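Local coordinates for cGAS/DncV-like nucleotidyltransferase in E. coli homolog (Elizabethkingia meningoseptica ATCC 13253 = NBRC 12535, PDB 6E0O), which makes cyclic dinucleotide second messengers from nucleoside triphosphates as the signal-producing enzyme of a CBASS defence system against bacteriophage, at residues A[42-47]-A[62-67]. Sequence-based numbering, arbitrary orientation.
Sequences VTIFLQ and VDIVMR. With MG (magnesium ion), chain D; nucleotides of chain B.
One face of the Phe45 ring rests on Val65, whose CB lies 3.7 Å from the ring centroid in a CH-pi contact, while Arg67 CB sits at the edge. With CG between its N and carbonyl carbon (chi1 68°), Phe45 bends over its cross-strand partner, and branched Val65 sets CG1 against CZ and CE1 and turns CG2 to the Gln47 amide, 3.5 Å from CD. The extended Gln47 chain carries NE2 to 2.7 Å from N3 of nucleotide A2 of chain B. Asp63, a short acid at the same end, binds magnesium through OD2 at 2.1 Å; water 1 joins its N and OD2 to Gln47 O. At the far end the long Arg67 chain runs alongside Thr43, and Asp69 OD2 salt-bridges Arg67 NE and hydrogen-bonds Thr43 OG1. The antiparallel backbone holds this register, with Val65 N bonded to Phe45 O at 2.7 Å. On the sheet face away from Phe45, Ile44 CG2 meets Ile64 CG2 (3.7 Å), and apolar Leu46 and Met66 suit a surface packed against helix 21-38. Strand 62-68 continues the nucleotidyltransferase sheet by pairing in parallel with strand 135-147, whose Asp136 neighbours Asp63, while Ile157 of strand 152-160 touches Phe45, Gln47, Val65 and Arg67.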
loop_
_atom_site.group_PDB
_atom_site.type_symbol
_atom_site.label_atom_id
_atom_site.label_comp_id
_atom_site.label_asym_id
_atom_site.label_seq_id
_atom_site.Cartn_x
_atom_site.Cartn_y
_atom_site.Cartn_z
ATOM N N VAL A 42 12.186 18.558 -5.204
ATOM C CA VAL A 42 11.396 17.359 -4.966
ATOM C C VAL A 42 10.227 17.667 -4.043
ATOM O O VAL A 42 10.293 18.564 -3.199
ATOM C CB VAL A 42 12.246 16.213 -4.367
ATOM C CG1 VAL A 42 13.337 15.807 -5.330
ATOM C CG2 VAL A 42 12.844 16.618 -3.014
ATOM N N THR A 43 9.158 16.893 -4.206
ATOM C CA THR A 43 8.095 16.793 -3.214
ATOM C C THR A 43 8.299 15.472 -2.485
ATOM O O THR A 43 8.465 14.431 -3.125
ATOM C CB THR A 43 6.720 16.777 -3.887
ATOM O OG1 THR A 43 6.487 18.013 -4.567
ATOM C CG2 THR A 43 5.603 16.574 -2.872
ATOM N N ILE A 44 8.300 15.511 -1.157
ATOM C CA ILE A 44 8.402 14.309 -0.336
ATOM C C ILE A 44 7.044 14.071 0.307
ATOM O O ILE A 44 6.443 14.996 0.861
ATOM C CB ILE A 44 9.536 14.426 0.701
ATOM C CG1 ILE A 44 10.896 14.454 -0.020
ATOM C CG2 ILE A 44 9.464 13.277 1.687
ATOM C CD1 ILE A 44 12.084 14.814 0.869
ATOM N N PHE A 45 6.551 12.839 0.205
ATOM C CA PHE A 45 5.253 12.477 0.755
ATOM C C PHE A 45 5.258 10.987 1.042
ATOM O O PHE A 45 6.181 10.271 0.662
ATOM C CB PHE A 45 4.112 12.900 -0.168
ATOM C CG PHE A 45 4.044 12.156 -1.472
ATOM C CD1 PHE A 45 4.730 12.604 -2.596
ATOM C CD2 PHE A 45 3.248 11.030 -1.590
ATOM C CE1 PHE A 45 4.629 11.928 -3.814
ATOM C CE2 PHE A 45 3.141 10.349 -2.790
ATOM C CZ PHE A 45 3.830 10.795 -3.904
ATOM N N LEU A 46 4.223 10.523 1.737
ATOM C CA LEU A 46 4.129 9.117 2.083
ATOM C C LEU A 46 3.148 8.396 1.168
ATOM O O LEU A 46 2.153 8.959 0.706
ATOM C CB LEU A 46 3.663 8.934 3.530
ATOM C CG LEU A 46 4.516 9.594 4.607
ATOM C CD1 LEU A 46 3.992 9.194 5.999
ATOM C CD2 LEU A 46 5.996 9.250 4.446
ATOM N N GLN A 47 3.414 7.113 0.957
ATOM C CA GLN A 47 2.412 6.228 0.387
ATOM C C GLN A 47 2.390 4.941 1.203
ATOM O O GLN A 47 3.060 4.837 2.236
ATOM C CB GLN A 47 2.717 5.956 -1.077
ATOM C CG GLN A 47 3.928 5.108 -1.277
ATOM C CD GLN A 47 4.192 4.799 -2.720
ATOM O OE1 GLN A 47 3.612 5.404 -3.619
ATOM N NE2 GLN A 47 5.080 3.849 -2.957
ATOM N N VAL A 62 8.313 2.179 6.471
ATOM C CA VAL A 62 7.562 3.292 5.894
ATOM C C VAL A 62 8.037 3.561 4.468
ATOM O O VAL A 62 9.237 3.512 4.181
ATOM C CB VAL A 62 7.677 4.570 6.748
ATOM C CG1 VAL A 62 9.131 5.028 6.880
ATOM C CG2 VAL A 62 6.803 5.672 6.167
ATOM N N ASP A 63 7.088 3.885 3.587
ATOM C CA ASP A 63 7.356 4.186 2.182
ATOM C C ASP A 63 7.346 5.695 1.978
ATOM O O ASP A 63 6.287 6.332 2.025
ATOM C CB ASP A 63 6.305 3.497 1.322
ATOM C CG ASP A 63 6.260 2.020 1.585
ATOM O OD1 ASP A 63 7.317 1.383 1.405
ATOM O OD2 ASP A 63 5.204 1.509 2.027
ATOM N N ILE A 64 8.535 6.255 1.766
ATOM C CA ILE A 64 8.724 7.687 1.581
ATOM C C ILE A 64 8.970 7.939 0.102
ATOM O O ILE A 64 9.987 7.493 -0.450
ATOM C CB ILE A 64 9.902 8.208 2.417
ATOM C CG1 ILE A 64 9.695 7.884 3.896
ATOM C CG2 ILE A 64 10.116 9.693 2.187
ATOM C CD1 ILE A 64 10.891 8.239 4.764
ATOM N N VAL A 65 8.061 8.669 -0.533
ATOM C CA VAL A 65 8.169 8.978 -1.951
ATOM C C VAL A 65 8.930 10.287 -2.113
ATOM O O VAL A 65 8.648 11.272 -1.423
ATOM C CB VAL A 65 6.780 9.073 -2.599
ATOM C CG1 VAL A 65 6.934 9.336 -4.088
ATOM C CG2 VAL A 65 5.959 7.818 -2.353
ATOM N N MET A 66 9.904 10.295 -3.019
ATOM C CA MET A 66 10.638 11.511 -3.362
ATOM C C MET A 66 10.388 11.790 -4.838
ATOM O O MET A 66 11.029 11.192 -5.708
ATOM C CB MET A 66 12.124 11.387 -3.074
ATOM C CG MET A 66 12.840 12.719 -3.224
ATOM S SD MET A 66 14.616 12.639 -3.417
ATOM C CE MET A 66 14.723 12.178 -5.137
ATOM N N ARG A 67 9.461 12.698 -5.119
ATOM C CA ARG A 67 9.043 13.000 -6.482
ATOM C C ARG A 67 9.860 14.179 -7.002
ATOM O O ARG A 67 9.689 15.318 -6.550
ATOM C CB ARG A 67 7.553 13.329 -6.499
ATOM C CG ARG A 67 6.973 13.534 -7.892
ATOM C CD ARG A 67 5.513 13.962 -7.826
ATOM N NE ARG A 67 5.359 15.280 -7.214
ATOM C CZ ARG A 67 4.204 15.768 -6.793
ATOM N NH1 ARG A 67 3.100 15.044 -6.920
ATOM N NH2 ARG A 67 4.150 16.963 -6.229
HETATM MG MG MG D . 4.739 -0.461 2.643
ATOM P P A B 2 7.189 -4.367 -3.510
ATOM O OP1 A B 2 7.189 -4.162 -4.982
ATOM O OP2 A B 2 8.109 -5.376 -2.917
ATOM O "O5'" A B 2 7.510 -2.963 -2.827
ATOM C "C5'" A B 2 8.844 -2.466 -2.744
ATOM C "C4'" A B 2 8.871 -0.964 -2.603
ATOM O "O4'" A B 2 8.433 -0.372 -3.854
ATOM C "C3'" A B 2 7.960 -0.398 -1.517
ATOM O "O3'" A B 2 8.557 0.751 -0.920
ATOM C "C2'" A B 2 6.710 0.002 -2.291
ATOM O "O2'" A B 2 5.956 1.042 -1.699
ATOM C "C1'" A B 2 7.286 0.427 -3.639
ATOM N N9 A B 2 6.362 0.191 -4.749
ATOM C C8 A B 2 6.040 -1.021 -5.314
ATOM N N7 A B 2 5.175 -0.937 -6.292
ATOM C C5 A B 2 4.896 0.421 -6.370
ATOM C C6 A B 2 4.042 1.169 -7.203
ATOM N N6 A B 2 3.277 0.655 -8.168
ATOM N N1 A B 2 4.026 2.496 -7.010
ATOM C C2 A B 2 4.775 3.044 -6.054
ATOM N N3 A B 2 5.616 2.450 -5.209
ATOM C C4 A B 2 5.627 1.126 -5.424
HETATM O O HOH W 1 4.147 3.380 4.293
HETATM O O HOH W 2 6.738 -0.715 2.894
HETATM O O HOH W 3 4.619 0.515 4.504
#